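Local coordinates for Serine/threonine-protein kinase Tel1 (Chaetomium thermophilum, PDB 6SKY) that probably acts as an ATP-dependent serine/threonine kinase that senses DNA damage and activates checkpoint signalling, at residues 1434-1438 against 1454-1459; 1678-1682 against 1693-1697. All coordinates share one frame; numbering follows the deposited sequence.

Interaction 1 (1434-1438 with 1454-1459) and interaction 2 (1678-1682 with 1693-1697) both pack two successive helices of the chain against each other. The first closes before the second opens along the sequence. Their centres are about 20 Å apart, and their nearest atoms come to about 5 Å without touching. Both lie on the same side of the chain's centre, their own centres about 51 Å and 42 Å from it. Neither is part of the nucleotide pocket or the magnesium site, which belong to the kinase part of the chain. Interaction 1 is partly open to solvent, whereas interaction 2 is buried. Both contacts are carried by apolar groups, with no hydrogen bond between the segments.

Interaction 1: 1434-1438 against 1454-1459; sequences LLHSL and ITQYLI
Leu1435 and Leu1458 meet at the middle of this contact between helix 1429-1441 and helix 1448-1461. The two segments run nearly antiparallel, at 158°, with their axes 10.3 Å apart. Leu1435 does its work with one branch. Its CB does not point straight at the other helix, but CG lies beside the backbone N (chi1 -68°), and CD2 is carried across to the neighbour. There CD2 rests on Leu1458 CB at 3.8 Å, and the two side chains lie alongside each other, pointing in opposite senses. The same methyl touches Ile1459 CG1 at 4.1 Å and Thr1455 CG2 at 4.2 Å. One leucine methyl thus sits among three side chains, Thr1455 on one turn and Leu1458 and Ile1459 on the next.

Leu1438 covers the other end. Its CD1 lies 3.6 Å from Ile1454 CG2, and the two side chains stand roughly perpendicular. The isoleucine presents this methyl because CG2 stands opposite its backbone N, while CG1 turns to the N side (chi1 -53°). Leu1438 CD1 also approaches Leu1458 CD1 at 4.1 Å. Leu1458 CD1 in turn reaches CB of the solvent-exposed Leu1434 at 4.0 Å.

No hydrogen bond joins the segments. Thr1455 OG1 is bonded within its own helix to Ala1451 O, so its hydroxyl is satisfied and its CG2 methyl is the part that touches Leu1435. The buried side is closed by later helices: Tyr1476 of helix 1470-1487 touches Leu1435, Thr1455 and Ile1459, and helix 1502-1521 adds aromatic residues such as Trp1514 against Ile1459. Leucine and isoleucine branches meshing between consecutive antiparallel helices, with the next helices stacked on one side, are characteristic of a helical hairpin in an alpha solenoid.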
loop_
_atom_site.group_PDB
_atom_site.type_symbol
_atom_site.label_atom_id
_atom_site.label_comp_id
_atom_site.label_asym_id
_atom_site.label_seq_id
_atom_site.Cartn_x
_atom_site.Cartn_y
_atom_site.Cartn_z
ATOM N N LEU A 1434 -39.897 -65.137 15.780
ATOM C CA LEU A 1434 -39.568 -66.505 15.400
ATOM C C LEU A 1434 -38.722 -66.537 14.138
ATOM O O LEU A 1434 -37.727 -67.266 14.067
ATOM C CB LEU A 1434 -40.847 -67.317 15.213
ATOM C CG LEU A 1434 -41.506 -67.805 16.498
ATOM C CD1 LEU A 1434 -42.848 -68.423 16.206
ATOM C CD2 LEU A 1434 -40.602 -68.799 17.188
ATOM N N LEU A 1435 -39.106 -65.762 13.124
ATOM C CA LEU A 1435 -38.307 -65.709 11.906
ATOM C C LEU A 1435 -36.889 -65.243 12.204
ATOM O O LEU A 1435 -35.908 -65.902 11.829
ATOM C CB LEU A 1435 -38.974 -64.790 10.888
ATOM C CG LEU A 1435 -40.299 -65.263 10.298
ATOM C CD1 LEU A 1435 -40.882 -64.216 9.383
ATOM C CD2 LEU A 1435 -40.098 -66.549 9.550
ATOM N N HIS A 1436 -36.764 -64.102 12.886
ATOM C CA HIS A 1436 -35.458 -63.528 13.163
ATOM C C HIS A 1436 -34.614 -64.415 14.061
ATOM O O HIS A 1436 -33.387 -64.300 14.043
ATOM C CB HIS A 1436 -35.645 -62.148 13.787
ATOM C CG HIS A 1436 -34.366 -61.439 14.101
ATOM N ND1 HIS A 1436 -33.736 -61.545 15.321
ATOM C CD2 HIS A 1436 -33.610 -60.597 13.359
ATOM C CE1 HIS A 1436 -32.640 -60.808 15.315
ATOM N NE2 HIS A 1436 -32.541 -60.223 14.136
ATOM N N SER A 1437 -35.231 -65.300 14.840
ATOM C CA SER A 1437 -34.457 -66.193 15.691
ATOM C C SER A 1437 -34.046 -67.473 14.977
ATOM O O SER A 1437 -32.949 -67.986 15.215
ATOM C CB SER A 1437 -35.253 -66.536 16.947
ATOM O OG SER A 1437 -35.720 -65.360 17.577
ATOM N N LEU A 1438 -34.907 -68.011 14.113
ATOM C CA LEU A 1438 -34.543 -69.198 13.348
ATOM C C LEU A 1438 -33.522 -68.892 12.268
ATOM O O LEU A 1438 -32.844 -69.815 11.795
ATOM C CB LEU A 1438 -35.783 -69.817 12.713
ATOM C CG LEU A 1438 -36.818 -70.365 13.682
ATOM C CD1 LEU A 1438 -38.104 -70.670 12.951
ATOM C CD2 LEU A 1438 -36.275 -71.596 14.367
ATOM N N ILE A 1454 -39.545 -74.928 9.238
ATOM C CA ILE A 1454 -40.334 -74.004 10.049
ATOM C C ILE A 1454 -40.401 -72.637 9.382
ATOM O O ILE A 1454 -41.439 -71.964 9.414
ATOM C CB ILE A 1454 -39.769 -73.905 11.475
ATOM C CG1 ILE A 1454 -39.615 -75.286 12.097
ATOM C CG2 ILE A 1454 -40.702 -73.106 12.339
ATOM C CD1 ILE A 1454 -38.979 -75.256 13.458
ATOM N N THR A 1455 -39.305 -72.210 8.752
ATOM C CA THR A 1455 -39.279 -70.911 8.093
ATOM C C THR A 1455 -40.203 -70.889 6.887
ATOM O O THR A 1455 -40.940 -69.919 6.677
ATOM C CB THR A 1455 -37.855 -70.570 7.675
ATOM O OG1 THR A 1455 -36.972 -70.769 8.782
ATOM C CG2 THR A 1455 -37.775 -69.136 7.234
ATOM N N GLN A 1456 -40.157 -71.942 6.066
ATOM C CA GLN A 1456 -41.096 -72.055 4.958
ATOM C C GLN A 1456 -42.527 -71.974 5.456
ATOM O O GLN A 1456 -43.347 -71.230 4.908
ATOM C CB GLN A 1456 -40.884 -73.366 4.208
ATOM C CG GLN A 1456 -39.615 -73.459 3.408
ATOM C CD GLN A 1456 -39.764 -74.398 2.232
ATOM O OE1 GLN A 1456 -40.833 -74.487 1.632
ATOM N NE2 GLN A 1456 -38.691 -75.103 1.894
ATOM N N TYR A 1457 -42.843 -72.733 6.508
ATOM C CA TYR A 1457 -44.211 -72.750 7.006
ATOM C C TYR A 1457 -44.640 -71.375 7.486
ATOM O O TYR A 1457 -45.749 -70.925 7.183
ATOM C CB TYR A 1457 -44.361 -73.771 8.130
ATOM C CG TYR A 1457 -45.733 -73.743 8.761
ATOM C CD1 TYR A 1457 -46.810 -74.366 8.154
ATOM C CD2 TYR A 1457 -45.953 -73.080 9.956
ATOM C CE1 TYR A 1457 -48.065 -74.334 8.721
ATOM C CE2 TYR A 1457 -47.204 -73.042 10.530
ATOM C CZ TYR A 1457 -48.255 -73.669 9.910
ATOM O OH TYR A 1457 -49.500 -73.628 10.487
ATOM N N LEU A 1458 -43.774 -70.693 8.236
ATOM C CA LEU A 1458 -44.134 -69.393 8.791
ATOM C C LEU A 1458 -44.314 -68.355 7.693
ATOM O O LEU A 1458 -45.289 -67.600 7.700
ATOM C CB LEU A 1458 -43.081 -68.943 9.796
ATOM C CG LEU A 1458 -43.062 -69.738 11.096
ATOM C CD1 LEU A 1458 -41.841 -69.390 11.914
ATOM C CD2 LEU A 1458 -44.323 -69.461 11.879
ATOM N N ILE A 1459 -43.382 -68.295 6.739
ATOM C CA ILE A 1459 -43.520 -67.320 5.661
ATOM C C ILE A 1459 -44.767 -67.612 4.841
ATOM O O ILE A 1459 -45.462 -66.695 4.392
ATOM C CB ILE A 1459 -42.261 -67.301 4.777
ATOM C CG1 ILE A 1459 -41.022 -67.004 5.608
ATOM C CG2 ILE A 1459 -42.401 -66.248 3.700
ATOM C CD1 ILE A 1459 -39.754 -67.021 4.809
#

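Interaction 2: 1678-1682 against 1693-1697; sequences IKSLT and AEAAL
Thr1682 and Ala1693 lie closest in the backbone, with CA atoms 5.8 Å apart; segments 1678-1682 and 1693-1697, on helices 1670-1684 and 1687-1706, run at 138° to each other, their axes 8.9 Å apart at closest approach. The small alanine is the centre of the contact. Its CB meets Thr1682 CG2 and Leu1681 CB, both at 3.7 Å, and lies 3.6 Å from Ile1678 O. Further along, Ile1678 CG2 packs on Leu1697 CG at 3.8 Å, the two side chains lying antiparallel. Thr1682 CG2 also leans on Glu1694 CG, in the aliphatic part of the glutamate. Phe1793 covers Ile1678 and Leu1681, and Ile1786 covers Leu1681 and Ala1696.

Thr1682 has chi1 at 57°, which turns OG1 back over its own helix and leaves CG2 for the partner. OG1 donates to Lys1679 O at 2.6 Å, in the carbonyl plane, with a C=O...O angle of 152°. Thr1682 N binds the same oxygen. With an alanine here, OG1 and CG2 go, which would probably weaken the hold on Lys1679 O and open a gap beside Ala1693 and Glu1694. The hydroxyl is thus spent inside its helix, and van der Waals contact between apolar groups joins the two.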
loop_
_atom_site.group_PDB
_atom_site.type_symbol
_atom_site.label_atom_id
_atom_site.label_comp_id
_atom_site.label_asym_id
_atom_site.label_seq_id
_atom_site.Cartn_x
_atom_site.Cartn_y
_atom_site.Cartn_z
ATOM N N ILE A 1678 -34.258 -49.386 24.285
ATOM C CA ILE A 1678 -34.552 -50.768 24.642
ATOM C C ILE A 1678 -35.179 -51.506 23.471
ATOM O O ILE A 1678 -34.890 -52.681 23.243
ATOM C CB ILE A 1678 -35.450 -50.809 25.886
ATOM C CG1 ILE A 1678 -34.674 -50.340 27.111
ATOM C CG2 ILE A 1678 -35.968 -52.194 26.118
ATOM C CD1 ILE A 1678 -35.524 -50.173 28.329
ATOM N N LYS A 1679 -36.033 -50.834 22.704
ATOM C CA LYS A 1679 -36.647 -51.463 21.546
ATOM C C LYS A 1679 -35.611 -51.834 20.502
ATOM O O LYS A 1679 -35.713 -52.889 19.870
ATOM C CB LYS A 1679 -37.690 -50.534 20.942
ATOM C CG LYS A 1679 -38.329 -51.075 19.698
ATOM C CD LYS A 1679 -39.115 -50.004 18.986
ATOM C CE LYS A 1679 -38.200 -48.928 18.456
ATOM N NZ LYS A 1679 -38.961 -47.842 17.796
ATOM N N SER A 1680 -34.605 -50.984 20.298
ATOM C CA SER A 1680 -33.585 -51.313 19.312
ATOM C C SER A 1680 -32.789 -52.553 19.685
ATOM O O SER A 1680 -32.094 -53.101 18.826
ATOM C CB SER A 1680 -32.636 -50.141 19.122
ATOM O OG SER A 1680 -31.652 -50.127 20.134
ATOM N N LEU A 1681 -32.873 -53.010 20.932
ATOM C CA LEU A 1681 -32.165 -54.208 21.355
ATOM C C LEU A 1681 -32.890 -55.488 20.978
ATOM O O LEU A 1681 -32.268 -56.552 20.960
ATOM C CB LEU A 1681 -31.957 -54.183 22.864
ATOM C CG LEU A 1681 -30.546 -53.945 23.356
ATOM C CD1 LEU A 1681 -29.960 -52.759 22.649
ATOM C CD2 LEU A 1681 -30.587 -53.719 24.841
ATOM N N THR A 1682 -34.187 -55.415 20.689
ATOM C CA THR A 1682 -34.922 -56.613 20.309
ATOM C C THR A 1682 -34.516 -57.089 18.923
ATOM O O THR A 1682 -34.408 -58.296 18.683
ATOM C CB THR A 1682 -36.423 -56.348 20.359
ATOM O OG1 THR A 1682 -36.741 -55.248 19.507
ATOM C CG2 THR A 1682 -36.851 -56.018 21.759
ATOM N N ALA A 1693 -34.300 -57.538 26.576
ATOM C CA ALA A 1693 -35.079 -56.403 26.099
ATOM C C ALA A 1693 -36.570 -56.713 26.075
ATOM O O ALA A 1693 -37.388 -55.867 26.448
ATOM C CB ALA A 1693 -34.596 -55.987 24.716
ATOM N N GLU A 1694 -36.947 -57.914 25.640
ATOM C CA GLU A 1694 -38.360 -58.275 25.632
ATOM C C GLU A 1694 -38.910 -58.387 27.048
ATOM O O GLU A 1694 -40.053 -57.996 27.305
ATOM C CB GLU A 1694 -38.558 -59.574 24.861
ATOM C CG GLU A 1694 -38.419 -59.408 23.367
ATOM C CD GLU A 1694 -38.324 -60.725 22.616
ATOM O OE1 GLU A 1694 -38.447 -60.706 21.375
ATOM O OE2 GLU A 1694 -38.121 -61.773 23.257
ATOM N N ALA A 1695 -38.108 -58.891 27.985
ATOM C CA ALA A 1695 -38.544 -58.936 29.375
ATOM C C ALA A 1695 -38.778 -57.535 29.922
ATOM O O ALA A 1695 -39.803 -57.265 30.565
ATOM C CB ALA A 1695 -37.508 -59.673 30.217
ATOM N N ALA A 1696 -37.828 -56.629 29.678
ATOM C CA ALA A 1696 -37.968 -55.253 30.136
ATOM C C ALA A 1696 -39.211 -54.603 29.554
ATOM O O ALA A 1696 -39.973 -53.947 30.269
ATOM C CB ALA A 1696 -36.725 -54.454 29.768
ATOM N N LEU A 1697 -39.428 -54.761 28.251
ATOM C CA LEU A 1697 -40.585 -54.130 27.633
ATOM C C LEU A 1697 -41.887 -54.711 28.161
ATOM O O LEU A 1697 -42.864 -53.979 28.343
ATOM C CB LEU A 1697 -40.516 -54.263 26.117
ATOM C CG LEU A 1697 -39.519 -53.346 25.420
ATOM C CD1 LEU A 1697 -39.537 -53.588 23.929
ATOM C CD2 LEU A 1697 -39.836 -51.905 25.729
#